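Local coordinates for protein dTDP-4-dehydrorhamnose reductase (Bacillus anthracis, PDB 3SC6) that probably catalyses the NADPH-dependent reduction of dTDP-4-dehydrorhamnose to dTDP-L-rhamnose, the last step of the dTDP-L-rhamnose pathway, on a Rossmann-type fold, at residues 155-160 and 188-193; 15-20 and 192-197. All coordinates share one frame; numbering follows the deposited sequence.

Contact 1 (155-160 and 188-193). With NAP (NADP nicotinamide-adenine-dinucleotide phosphate), chain G.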
ATOM      1  N   TRP A 155      -3.010  -1.024  -5.846  1.00 55.68           N
ATOM      2  CA  TRP A 155      -2.225  -1.308  -7.053  1.00 56.28           C
ATOM      3  C   TRP A 155      -0.842  -0.705  -6.911  1.00 55.68           C
ATOM      4  O   TRP A 155      -0.343  -0.023  -7.801  1.00 56.05           O
ATOM      5  CB  TRP A 155      -2.982  -0.711  -8.237  1.00 57.44           C
ATOM      6  CG  TRP A 155      -4.249  -1.447  -8.573  1.00 60.11           C
ATOM      7  CD1 TRP A 155      -5.251  -1.798  -7.715  1.00 63.19           C
ATOM      8  CD2 TRP A 155      -4.766  -1.683  -9.890  1.00 62.31           C
ATOM      9  NE1 TRP A 155      -6.283  -2.382  -8.402  1.00 64.94           N
ATOM     10  CE2 TRP A 155      -6.022  -2.301  -9.742  1.00 63.04           C
ATOM     11  CE3 TRP A 155      -4.263  -1.480 -11.177  1.00 63.09           C
ATOM     12  CZ2 TRP A 155      -6.784  -2.714 -10.829  1.00 63.98           C
ATOM     13  CZ3 TRP A 155      -5.018  -1.895 -12.256  1.00 65.27           C
ATOM     14  CH2 TRP A 155      -6.268  -2.504 -12.076  1.00 65.18           C
ATOM     15  N   LEU A 156      -0.234  -0.983  -5.766  1.00 55.13           N
ATOM     16  CA  LEU A 156       1.085  -0.486  -5.436  1.00 55.12           C
ATOM     17  C   LEU A 156       2.184  -1.314  -6.110  1.00 55.97           C
ATOM     18  O   LEU A 156       2.094  -2.540  -6.167  1.00 55.91           O
ATOM     19  CB  LEU A 156       1.242  -0.524  -3.913  1.00 54.27           C
ATOM     20  CG  LEU A 156       2.500   0.049  -3.273  1.00 54.38           C
ATOM     21  CD1 LEU A 156       2.635   1.522  -3.615  1.00 53.13           C
ATOM     22  CD2 LEU A 156       2.435  -0.139  -1.770  1.00 54.23           C
ATOM     23  N   TYR A 157       3.208  -0.637  -6.630  1.00 56.73           N
ATOM     24  CA  TYR A 157       4.330  -1.305  -7.292  1.00 57.94           C
ATOM     25  C   TYR A 157       5.552  -0.404  -7.165  1.00 59.35           C
ATOM     26  O   TYR A 157       5.430   0.818  -7.270  1.00 59.73           O
ATOM     27  CB  TYR A 157       4.039  -1.556  -8.770  1.00 58.29           C
ATOM     28  CG  TYR A 157       3.926  -0.303  -9.603  1.00 57.75           C
ATOM     29  CD1 TYR A 157       2.723   0.371  -9.728  1.00 57.12           C
ATOM     30  CD2 TYR A 157       5.030   0.191 -10.285  1.00 58.13           C
ATOM     31  CE1 TYR A 157       2.627   1.519 -10.500  1.00 58.49           C
ATOM     32  CE2 TYR A 157       4.948   1.328 -11.056  1.00 57.62           C
ATOM     33  CZ  TYR A 157       3.749   1.992 -11.163  1.00 57.92           C
ATOM     34  OH  TYR A 157       3.675   3.129 -11.936  1.00 54.60           O
ATOM     35  N   GLY A 158       6.724  -0.998  -6.949  1.00 61.00           N
ATOM     36  CA  GLY A 158       7.960  -0.223  -6.805  1.00 62.29           C
ATOM     37  C   GLY A 158       9.181  -0.821  -7.480  1.00 64.07           C
ATOM     38  O   GLY A 158       9.077  -1.752  -8.275  1.00 64.25           O
ATOM     39  N   LYS A 159      10.346  -0.270  -7.152  1.00 65.72           N
ATOM     40  CA  LYS A 159      11.608  -0.731  -7.717  1.00 67.64           C
ATOM     41  C   LYS A 159      11.986  -2.133  -7.291  1.00 68.35           C
ATOM     42  O   LYS A 159      12.479  -2.927  -8.094  1.00 69.65           O
ATOM     43  CB  LYS A 159      12.773   0.165  -7.267  1.00 68.85           C
ATOM     44  CG  LYS A 159      12.718   1.618  -7.673  1.00 70.54           C
ATOM     45  CD  LYS A 159      13.985   2.331  -7.194  1.00 72.93           C
ATOM     46  CE  LYS A 159      14.008   3.791  -7.610  1.00 74.92           C
ATOM     47  NZ  LYS A 159      12.854   4.559  -7.056  1.00 75.80           N
ATOM     48  N   TYR A 160      11.751  -2.436  -6.022  1.00 67.97           N
ATOM     49  CA  TYR A 160      12.107  -3.735  -5.477  1.00 68.96           C
ATOM     50  C   TYR A 160      10.955  -4.725  -5.415  1.00 68.39           C
ATOM     51  O   TYR A 160       9.791  -4.339  -5.338  1.00 67.21           O
ATOM     52  CB  TYR A 160      12.706  -3.511  -4.091  1.00 69.31           C
ATOM     53  CG  TYR A 160      13.818  -2.484  -4.140  1.00 70.74           C
ATOM     54  CD1 TYR A 160      15.123  -2.844  -4.432  1.00 73.08           C
ATOM     55  CD2 TYR A 160      13.545  -1.141  -3.921  1.00 70.43           C
ATOM     56  CE1 TYR A 160      16.126  -1.894  -4.492  1.00 74.06           C
ATOM     57  CE2 TYR A 160      14.534  -0.191  -3.979  1.00 71.57           C
ATOM     58  CZ  TYR A 160      15.821  -0.568  -4.262  1.00 72.97           C
ATOM     59  OH  TYR A 160      16.800   0.390  -4.315  1.00 74.34           O
ATOM     60  N   PRO A 188      -3.050   2.417 -10.650  1.00 61.50           N
ATOM     61  CA  PRO A 188      -1.679   2.042 -10.322  1.00 60.60           C
ATOM     62  C   PRO A 188      -0.989   3.115  -9.500  1.00 59.53           C
ATOM     63  O   PRO A 188      -1.005   4.283  -9.878  1.00 60.46           O
ATOM     64  CB  PRO A 188      -1.009   1.919 -11.692  1.00 61.65           C
ATOM     65  CG  PRO A 188      -2.116   1.664 -12.644  1.00 62.59           C
ATOM     66  CD  PRO A 188      -3.324   2.331 -12.094  1.00 62.91           C
ATOM     67  N   THR A 189      -0.382   2.718  -8.387  1.00 57.64           N
ATOM     68  CA  THR A 189       0.309   3.658  -7.520  1.00 56.34           C
ATOM     69  C   THR A 189       1.778   3.304  -7.345  1.00 55.67           C
ATOM     70  O   THR A 189       2.111   2.242  -6.823  1.00 55.30           O
ATOM     71  CB  THR A 189      -0.347   3.707  -6.135  1.00 55.49           C
ATOM     72  OG1 THR A 189      -1.707   4.137  -6.269  1.00 56.02           O
ATOM     73  CG2 THR A 189       0.397   4.663  -5.231  1.00 54.33           C
ATOM     74  N   TYR A 190       2.652   4.205  -7.783  1.00 55.29           N
ATOM     75  CA  TYR A 190       4.092   3.994  -7.668  1.00 54.75           C
ATOM     76  C   TYR A 190       4.640   4.436  -6.313  1.00 53.27           C
ATOM     77  O   TYR A 190       4.542   5.600  -5.934  1.00 53.15           O
ATOM     78  CB  TYR A 190       4.836   4.636  -8.847  1.00 56.16           C
ATOM     79  CG  TYR A 190       6.342   4.625  -8.717  1.00 56.80           C
ATOM     80  CD1 TYR A 190       7.015   3.494  -8.290  1.00 57.86           C
ATOM     81  CD2 TYR A 190       7.098   5.706  -9.151  1.00 59.61           C
ATOM     82  CE1 TYR A 190       8.394   3.477  -8.193  1.00 58.77           C
ATOM     83  CE2 TYR A 190       8.476   5.688  -9.080  1.00 59.97           C
ATOM     84  CZ  TYR A 190       9.117   4.572  -8.599  1.00 59.42           C
ATOM     85  OH  TYR A 190      10.485   4.547  -8.521  1.00 62.07           O
ATOM     86  N   VAL A 191       5.207   3.468  -5.597  1.00 51.85           N
ATOM     87  CA  VAL A 191       5.788   3.675  -4.269  1.00 50.54           C
ATOM     88  C   VAL A 191       6.480   5.021  -4.076  1.00 50.42           C
ATOM     89  O   VAL A 191       6.280   5.674  -3.062  1.00 50.39           O
ATOM     90  CB  VAL A 191       6.787   2.546  -3.923  1.00 50.84           C
ATOM     91  CG1 VAL A 191       7.464   2.819  -2.598  1.00 51.12           C
ATOM     92  CG2 VAL A 191       6.079   1.193  -3.897  1.00 49.73           C
ATOM     93  N   ALA A 192       7.294   5.440  -5.037  1.00 51.42           N
ATOM     94  CA  ALA A 192       7.992   6.720  -4.915  1.00 52.21           C
ATOM     95  C   ALA A 192       7.020   7.868  -4.668  1.00 52.04           C
ATOM     96  O   ALA A 192       7.296   8.731  -3.836  1.00 52.95           O
ATOM     97  CB  ALA A 192       8.840   6.996  -6.130  1.00 53.34           C
ATOM     98  N   ASP A 193       5.898   7.888  -5.391  1.00 51.71           N
ATOM     99  CA  ASP A 193       4.895   8.950  -5.215  1.00 52.33           C
ATOM    100  C   ASP A 193       4.203   8.818  -3.854  1.00 51.00           C
ATOM    101  O   ASP A 193       3.860   9.823  -3.221  1.00 51.52           O
ATOM    102  CB  ASP A 193       3.850   8.949  -6.343  1.00 52.87           C
ATOM    103  CG  ASP A 193       4.445   9.276  -7.710  1.00 56.68           C
ATOM    104  OD1 ASP A 193       5.647   9.601  -7.788  1.00 59.84           O
ATOM    105  OD2 ASP A 193       3.693   9.233  -8.710  1.00 60.43           O
TER
HETATM  106  PA  NAP G 285       4.922  -6.804   0.938  1.00 60.45           P
HETATM  107  O1A NAP G 285       4.288  -8.155   1.163  1.00 59.85           O
HETATM  108  O2A NAP G 285       6.140  -6.699   0.046  1.00 58.79           O
HETATM  109  O5B NAP G 285       5.291  -6.150   2.362  1.00 59.65           O
HETATM  110  C5B NAP G 285       4.849  -6.715   3.593  1.00 59.18           C
HETATM  111  C4B NAP G 285       6.067  -7.119   4.415  1.00 58.22           C
HETATM  112  O4B NAP G 285       5.663  -7.468   5.749  1.00 57.98           O
HETATM  113  C3B NAP G 285       6.784  -8.332   3.823  1.00 57.50           C
HETATM  114  O3B NAP G 285       8.161  -8.054   3.559  1.00 55.08           O
HETATM  115  C2B NAP G 285       6.662  -9.400   4.885  1.00 57.55           C
HETATM  116  O2B NAP G 285       7.824 -10.225   4.955  1.00 58.30           O
HETATM  117  C1B NAP G 285       6.449  -8.587   6.156  1.00 56.91           C
HETATM  118  N9A NAP G 285       5.870  -9.402   7.259  1.00 54.53           N
HETATM  119  C8A NAP G 285       5.116 -10.513   7.155  1.00 52.90           C
HETATM  120  N7A NAP G 285       4.826 -10.958   8.399  1.00 52.32           N
HETATM  121  C5A NAP G 285       5.414 -10.124   9.277  1.00 51.54           C
HETATM  122  C6A NAP G 285       5.484 -10.063  10.756  1.00 49.70           C
HETATM  123  N6A NAP G 285       4.857 -10.992  11.518  1.00 48.31           N
HETATM  124  N1A NAP G 285       6.183  -9.051  11.321  1.00 49.94           N
HETATM  125  C2A NAP G 285       6.801  -8.130  10.557  1.00 52.23           C
HETATM  126  N3A NAP G 285       6.751  -8.173   9.209  1.00 52.47           N
HETATM  127  C4A NAP G 285       6.073  -9.150   8.555  1.00 52.90           C
HETATM  128  O3  NAP G 285       3.787  -5.790   0.396  1.00 61.63           O
HETATM  129  PN  NAP G 285       3.970  -4.181   0.385  1.00 61.32           P
HETATM  130  O1N NAP G 285       3.219  -3.642  -0.810  1.00 62.92           O
HETATM  131  O2N NAP G 285       5.416  -3.816   0.607  1.00 59.73           O
HETATM  132  O5D NAP G 285       3.171  -3.734   1.704  1.00 65.90           O
HETATM  133  C5D NAP G 285       2.902  -2.355   1.959  1.00 67.98           C
HETATM  134  C4D NAP G 285       1.511  -2.182   2.565  1.00 68.93           C
HETATM  135  O4D NAP G 285       0.595  -1.697   1.570  1.00 69.89           O
HETATM  136  C3D NAP G 285       0.930  -3.483   3.111  1.00 68.88           C
HETATM  137  O3D NAP G 285       0.543  -3.315   4.477  1.00 67.59           O
HETATM  138  C2D NAP G 285      -0.280  -3.779   2.250  1.00 68.85           C
HETATM  139  O2D NAP G 285      -1.338  -4.311   3.048  1.00 66.20           O
HETATM  140  C1D NAP G 285      -0.636  -2.430   1.633  1.00 70.70           C
HETATM  141  N1N NAP G 285      -1.246  -2.535   0.298  1.00 73.35           N
HETATM  142  C2N NAP G 285      -0.571  -3.115  -0.709  1.00 75.20           C
HETATM  143  C3N NAP G 285      -1.135  -3.218  -1.980  1.00 76.06           C
HETATM  144  C7N NAP G 285      -0.354  -3.877  -3.086  1.00 76.52           C
HETATM  145  O7N NAP G 285       0.732  -4.375  -2.828  1.00 76.95           O
HETATM  146  N7N NAP G 285      -0.844  -3.909  -4.324  1.00 77.08           N
HETATM  147  C4N NAP G 285      -2.410  -2.705  -2.198  1.00 75.71           C
HETATM  148  C5N NAP G 285      -3.083  -2.106  -1.146  1.00 74.59           C
HETATM  149  C6N NAP G 285      -2.474  -2.030   0.101  1.00 74.04           C
HETATM  150  P2B NAP G 285       7.796 -11.734   4.386  1.00 58.86           P
HETATM  151  O1X NAP G 285       9.252 -12.132   4.410  1.00 60.87           O
HETATM  152  O2X NAP G 285       6.930 -12.497   5.360  1.00 60.63           O
HETATM  153  O3X NAP G 285       7.203 -11.605   3.005  1.00 57.85           O
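Tyr157 and Tyr190, paired across two parallel strands, put their side chains on the same face of the sheet. Their ring planes differ by 21° but are slid apart, with centroids 5.7 Å from each other, so there is little ring overlap. What lies over the Tyr157 ring is instead the backbone of its partner: Tyr190 CA sits 4.2 Å from the ring centroid in a CH-pi contact, and Tyr190 CB touches the CZ end. Tyr157 CG lies between its backbone N and carbonyl carbon (chi1 67°), while Tyr190 CG is anti to the backbone N, so the two CB-CG bonds leave the sheet in different directions. Pro188 CB meets Tyr157 CE1, and the Tyr190 ring edge, in its plane, receives Tyr157 O and Gly158 CA. Farther out, Lys159 NZ comes to 2.8 Å from Tyr190 OH; both converge on Glu283, the lysine by a salt bridge and the hydroxyl by a hydrogen bond.

The other face carries Leu156 and Thr189. Leu156 CD1 packs at 3.5 Å on Val191 CG2, while its CB and CD2 line the NADP site, CD2 standing 3.7 Å from O1N of the cofactor. Trp155, whose ring stacks on Trp220, runs beside Pro188 with the two side chains pointing the same way.

Three backbone hydrogen bonds fix the register. Trp155 O and Tyr157 N both bond to Thr189, the first nearly straight at 175° about its hydrogen, and Tyr157 O goes on to Val191 N. With both strands running the same way, this is the parallel pattern, here at the C-terminal ends of strands 148-157 and 185-190 beside the nicotinamide carboxamide, as part of the NADP-binding Rossmann-type sheet.

Contact 2 (15-20 and 192-197). With NAP (NADP nicotinamide-adenine-dinucleotide phosphate), chain G.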
ATOM      1  N   GLY A  15       9.876  -5.545   2.384  1.00 59.93           N
ATOM      2  CA  GLY A  15       8.794  -5.541   1.397  1.00 59.60           C
ATOM      3  C   GLY A  15       8.939  -4.432   0.375  1.00 59.81           C
ATOM      4  O   GLY A  15       9.899  -3.666   0.411  1.00 59.94           O
ATOM      5  N   GLN A  16       7.976  -4.341  -0.535  1.00 60.14           N
ATOM      6  CA  GLN A  16       7.996  -3.317  -1.582  1.00 61.50           C
ATOM      7  C   GLN A  16       8.197  -1.899  -1.043  1.00 60.57           C
ATOM      8  O   GLN A  16       9.066  -1.178  -1.536  1.00 61.11           O
ATOM      9  CB  GLN A  16       6.719  -3.379  -2.421  1.00 61.96           C
ATOM     10  CG  GLN A  16       6.522  -4.693  -3.161  1.00 65.70           C
ATOM     11  CD  GLN A  16       5.233  -4.728  -3.966  1.00 68.66           C
ATOM     12  OE1 GLN A  16       4.967  -5.694  -4.685  1.00 71.76           O
ATOM     13  NE2 GLN A  16       4.428  -3.674  -3.853  1.00 67.63           N
ATOM     14  N   LEU A  17       7.395  -1.492  -0.054  1.00 59.31           N
ATOM     15  CA  LEU A  17       7.520  -0.145   0.525  1.00 59.06           C
ATOM     16  C   LEU A  17       8.741   0.026   1.401  1.00 59.27           C
ATOM     17  O   LEU A  17       9.594   0.864   1.124  1.00 59.76           O
ATOM     18  CB  LEU A  17       6.296   0.248   1.356  1.00 58.09           C
ATOM     19  CG  LEU A  17       4.960   0.467   0.675  1.00 59.21           C
ATOM     20  CD1 LEU A  17       3.917   0.837   1.720  1.00 57.39           C
ATOM     21  CD2 LEU A  17       5.108   1.580  -0.346  1.00 61.89           C
ATOM     22  N   GLY A  18       8.799  -0.754   2.475  1.00 59.06           N
ATOM     23  CA  GLY A  18       9.908  -0.695   3.416  1.00 59.66           C
ATOM     24  C   GLY A  18      11.270  -0.642   2.758  1.00 61.61           C
ATOM     25  O   GLY A  18      12.131   0.139   3.156  1.00 62.31           O
ATOM     26  N   LYS A  19      11.461  -1.479   1.748  1.00 63.02           N
ATOM     27  CA  LYS A  19      12.720  -1.541   1.024  1.00 65.22           C
ATOM     28  C   LYS A  19      13.030  -0.221   0.313  1.00 65.22           C
ATOM     29  O   LYS A  19      14.173   0.238   0.323  1.00 66.24           O
ATOM     30  CB  LYS A  19      12.656  -2.684   0.003  1.00 67.23           C
ATOM     31  CG  LYS A  19      13.915  -2.910  -0.835  1.00 71.16           C
ATOM     32  CD  LYS A  19      15.117  -3.312   0.003  1.00 73.88           C
ATOM     33  CE  LYS A  19      16.353  -3.524  -0.874  1.00 76.54           C
ATOM     34  NZ  LYS A  19      16.151  -4.583  -1.903  1.00 76.87           N
ATOM     35  N   GLN A  20      12.008   0.394  -0.281  1.00 63.82           N
ATOM     36  CA  GLN A  20      12.186   1.655  -1.007  1.00 64.07           C
ATOM     37  C   GLN A  20      11.953   2.911  -0.155  1.00 62.79           C
ATOM     38  O   GLN A  20      12.527   3.960  -0.432  1.00 63.04           O
ATOM     39  CB  GLN A  20      11.309   1.653  -2.262  1.00 64.38           C
ATOM     40  CG  GLN A  20      11.436   2.887  -3.141  1.00 65.18           C
ATOM     41  CD  GLN A  20      10.627   2.768  -4.421  1.00 65.89           C
ATOM     42  OE1 GLN A  20      10.030   1.727  -4.697  1.00 65.58           O
ATOM     43  NE2 GLN A  20      10.625   3.827  -5.222  1.00 67.59           N
ATOM     44  N   ALA A 192       7.294   5.440  -5.037  1.00 51.42           N
ATOM     45  CA  ALA A 192       7.992   6.720  -4.915  1.00 52.21           C
ATOM     46  C   ALA A 192       7.020   7.868  -4.668  1.00 52.04           C
ATOM     47  O   ALA A 192       7.296   8.731  -3.836  1.00 52.95           O
ATOM     48  CB  ALA A 192       8.840   6.996  -6.130  1.00 53.34           C
ATOM     49  N   ASP A 193       5.898   7.888  -5.391  1.00 51.71           N
ATOM     50  CA  ASP A 193       4.895   8.950  -5.215  1.00 52.33           C
ATOM     51  C   ASP A 193       4.203   8.818  -3.854  1.00 51.00           C
ATOM     52  O   ASP A 193       3.860   9.823  -3.221  1.00 51.52           O
ATOM     53  CB  ASP A 193       3.850   8.949  -6.343  1.00 52.87           C
ATOM     54  CG  ASP A 193       4.445   9.276  -7.710  1.00 56.68           C
ATOM     55  OD1 ASP A 193       5.647   9.601  -7.788  1.00 59.84           O
ATOM     56  OD2 ASP A 193       3.693   9.233  -8.710  1.00 60.43           O
ATOM     57  N   LEU A 194       3.991   7.582  -3.412  1.00 49.25           N
ATOM     58  CA  LEU A 194       3.353   7.336  -2.129  1.00 48.33           C
ATOM     59  C   LEU A 194       4.273   7.820  -1.010  1.00 48.28           C
ATOM     60  O   LEU A 194       3.846   8.545  -0.108  1.00 47.43           O
ATOM     61  CB  LEU A 194       3.056   5.844  -1.946  1.00 47.68           C
ATOM     62  CG  LEU A 194       2.402   5.471  -0.613  1.00 47.15           C
ATOM     63  CD1 LEU A 194       1.104   6.241  -0.433  1.00 46.77           C
ATOM     64  CD2 LEU A 194       2.156   3.974  -0.526  1.00 46.51           C
ATOM     65  N   ASN A 195       5.540   7.418  -1.076  1.00 48.67           N
ATOM     66  CA  ASN A 195       6.519   7.813  -0.065  1.00 49.48           C
ATOM     67  C   ASN A 195       6.630   9.322   0.048  1.00 49.95           C
ATOM     68  O   ASN A 195       6.818   9.848   1.143  1.00 49.90           O
ATOM     69  CB  ASN A 195       7.885   7.182  -0.343  1.00 50.42           C
ATOM     70  CG  ASN A 195       7.860   5.662  -0.238  1.00 51.30           C
ATOM     71  OD1 ASN A 195       6.916   5.079   0.309  1.00 50.81           O
ATOM     72  ND2 ASN A 195       8.916   5.015  -0.725  1.00 52.85           N
ATOM     73  N   VAL A 196       6.510  10.020  -1.080  1.00 50.14           N
ATOM     74  CA  VAL A 196       6.593  11.471  -1.066  1.00 50.92           C
ATOM     75  C   VAL A 196       5.465  12.022  -0.217  1.00 50.33           C
ATOM     76  O   VAL A 196       5.662  12.960   0.551  1.00 50.99           O
ATOM     77  CB  VAL A 196       6.507  12.084  -2.483  1.00 52.03           C
ATOM     78  CG1 VAL A 196       6.430  13.597  -2.408  1.00 51.85           C
ATOM     79  CG2 VAL A 196       7.684  11.643  -3.332  1.00 53.78           C
ATOM     80  N   MET A 197       4.287  11.415  -0.333  1.00 49.66           N
ATOM     81  CA  MET A 197       3.126  11.865   0.429  1.00 49.11           C
ATOM     82  C   MET A 197       3.252  11.461   1.901  1.00 47.06           C
ATOM     83  O   MET A 197       2.922  12.243   2.788  1.00 47.54           O
ATOM     84  CB  MET A 197       1.837  11.310  -0.176  1.00 48.79           C
ATOM     85  CG  MET A 197       0.578  11.881   0.444  1.00 50.05           C
ATOM     86  SD  MET A 197       0.513  13.685   0.239  1.00 55.58           S
ATOM     87  CE  MET A 197       0.566  13.829  -1.546  1.00 53.13           C
TER
HETATM   88  PA  NAP G 285       4.922  -6.804   0.938  1.00 60.45           P
HETATM   89  O1A NAP G 285       4.288  -8.155   1.163  1.00 59.85           O
HETATM   90  O2A NAP G 285       6.140  -6.699   0.046  1.00 58.79           O
HETATM   91  O5B NAP G 285       5.291  -6.150   2.362  1.00 59.65           O
HETATM   92  C5B NAP G 285       4.849  -6.715   3.593  1.00 59.18           C
HETATM   93  C4B NAP G 285       6.067  -7.119   4.415  1.00 58.22           C
HETATM   94  O4B NAP G 285       5.663  -7.468   5.749  1.00 57.98           O
HETATM   95  C3B NAP G 285       6.784  -8.332   3.823  1.00 57.50           C
HETATM   96  O3B NAP G 285       8.161  -8.054   3.559  1.00 55.08           O
HETATM   97  C2B NAP G 285       6.662  -9.400   4.885  1.00 57.55           C
HETATM   98  O2B NAP G 285       7.824 -10.225   4.955  1.00 58.30           O
HETATM   99  C1B NAP G 285       6.449  -8.587   6.156  1.00 56.91           C
HETATM  100  N9A NAP G 285       5.870  -9.402   7.259  1.00 54.53           N
HETATM  101  C8A NAP G 285       5.116 -10.513   7.155  1.00 52.90           C
HETATM  102  N7A NAP G 285       4.826 -10.958   8.399  1.00 52.32           N
HETATM  103  C5A NAP G 285       5.414 -10.124   9.277  1.00 51.54           C
HETATM  104  C6A NAP G 285       5.484 -10.063  10.756  1.00 49.70           C
HETATM  105  N6A NAP G 285       4.857 -10.992  11.518  1.00 48.31           N
HETATM  106  N1A NAP G 285       6.183  -9.051  11.321  1.00 49.94           N
HETATM  107  C2A NAP G 285       6.801  -8.130  10.557  1.00 52.23           C
HETATM  108  N3A NAP G 285       6.751  -8.173   9.209  1.00 52.47           N
HETATM  109  C4A NAP G 285       6.073  -9.150   8.555  1.00 52.90           C
HETATM  110  O3  NAP G 285       3.787  -5.790   0.396  1.00 61.63           O
HETATM  111  PN  NAP G 285       3.970  -4.181   0.385  1.00 61.32           P
HETATM  112  O1N NAP G 285       3.219  -3.642  -0.810  1.00 62.92           O
HETATM  113  O2N NAP G 285       5.416  -3.816   0.607  1.00 59.73           O
HETATM  114  O5D NAP G 285       3.171  -3.734   1.704  1.00 65.90           O
HETATM  115  C5D NAP G 285       2.902  -2.355   1.959  1.00 67.98           C
HETATM  116  C4D NAP G 285       1.511  -2.182   2.565  1.00 68.93           C
HETATM  117  O4D NAP G 285       0.595  -1.697   1.570  1.00 69.89           O
HETATM  118  C3D NAP G 285       0.930  -3.483   3.111  1.00 68.88           C
HETATM  119  O3D NAP G 285       0.543  -3.315   4.477  1.00 67.59           O
HETATM  120  C2D NAP G 285      -0.280  -3.779   2.250  1.00 68.85           C
HETATM  121  O2D NAP G 285      -1.338  -4.311   3.048  1.00 66.20           O
HETATM  122  C1D NAP G 285      -0.636  -2.430   1.633  1.00 70.70           C
HETATM  123  N1N NAP G 285      -1.246  -2.535   0.298  1.00 73.35           N
HETATM  124  C2N NAP G 285      -0.571  -3.115  -0.709  1.00 75.20           C
HETATM  125  C3N NAP G 285      -1.135  -3.218  -1.980  1.00 76.06           C
HETATM  126  C7N NAP G 285      -0.354  -3.877  -3.086  1.00 76.52           C
HETATM  127  O7N NAP G 285       0.732  -4.375  -2.828  1.00 76.95           O
HETATM  128  N7N NAP G 285      -0.844  -3.909  -4.324  1.00 77.08           N
HETATM  129  C4N NAP G 285      -2.410  -2.705  -2.198  1.00 75.71           C
HETATM  130  C5N NAP G 285      -3.083  -2.106  -1.146  1.00 74.59           C
HETATM  131  C6N NAP G 285      -2.474  -2.030   0.101  1.00 74.04           C
HETATM  132  P2B NAP G 285       7.796 -11.734   4.386  1.00 58.86           P
HETATM  133  O1X NAP G 285       9.252 -12.132   4.410  1.00 60.87           O
HETATM  134  O2X NAP G 285       6.930 -12.497   5.360  1.00 60.63           O
HETATM  135  O3X NAP G 285       7.203 -11.605   3.005  1.00 57.85           O
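Leu17 meets Leu194 most closely through two methyls, CD2 to CD2 at 3.8 Å, with the two side chains crossing at about a right angle. The branches of Leu17 divide the work: CD2 faces helix 191-202 and also approaches Asn195 OD1, whereas CD1 rests 3.4 Å from C5D of NADP. Placing Leu17 CG anti to the carbonyl carbon (chi1 -67°) sets it between cofactor and helix, and the two methyls diverge from there. On the cofactor side, Gln16 N donates to O2A at 3.0 Å and Leu17 N to O2N at 3.1 Å. Gly15 CA lies 3.2 Å from O2A of NADP. Gln20 makes the second point of contact with the helix. Its extended chain brings NE2 to 3.7 Å from Ala192 CB, and Asn195 ND2 lies near the Gln20 carbonyl carbon; the two amide planes stand 86° apart.

No hydrogen bond joins the two segments directly. Their amides are tied through a common second-shell residue, since Glu24 accepts from Gln20 NE2 with OE2 and from Asn195 ND2 with OE1. Gln20 OE1 is taken by Lys159 N. Leu194 continues onto Val151 and Leu156 of strand 148-157, and the same Leu156 also touches Leu17.

At 10.6 Å the short helix axes are far enough apart for mainly side-chain ends to meet, over 214 Å²; they cross at -69°.

Two backbone N-H groups at the start of helix 16-24 thus grip the diphosphate, as in the dinucleotide-binding turn of Rossmann folds, and the helix dipole would be expected to favour its negative charge. The chemistry is accordingly divided, with polar backbone toward the phosphates and, toward helix 191-202, a leucine pair flanked by amides that share one carboxylate.

How the contacts relate
From the N terminus, the chain first passes the glycine-containing turn and helix 16-24, then runs through most of the sheet before contact 2 closes the long loop back to helix 191-202, with 171 residues between its segments. Contact 1 closes a much shorter loop of 27 residues between 155-160 and 188-193. That loop falls wholly within the longer one, and both end on the same part of the chain, sharing Ala192 and Asp193. Val191 and Tyr160 of contact 1 pack against helix 16-24. Together the contacts join the diphosphate-binding helix to two neighbouring strands and the following helix, with NADP against the first helix and strand 148-157.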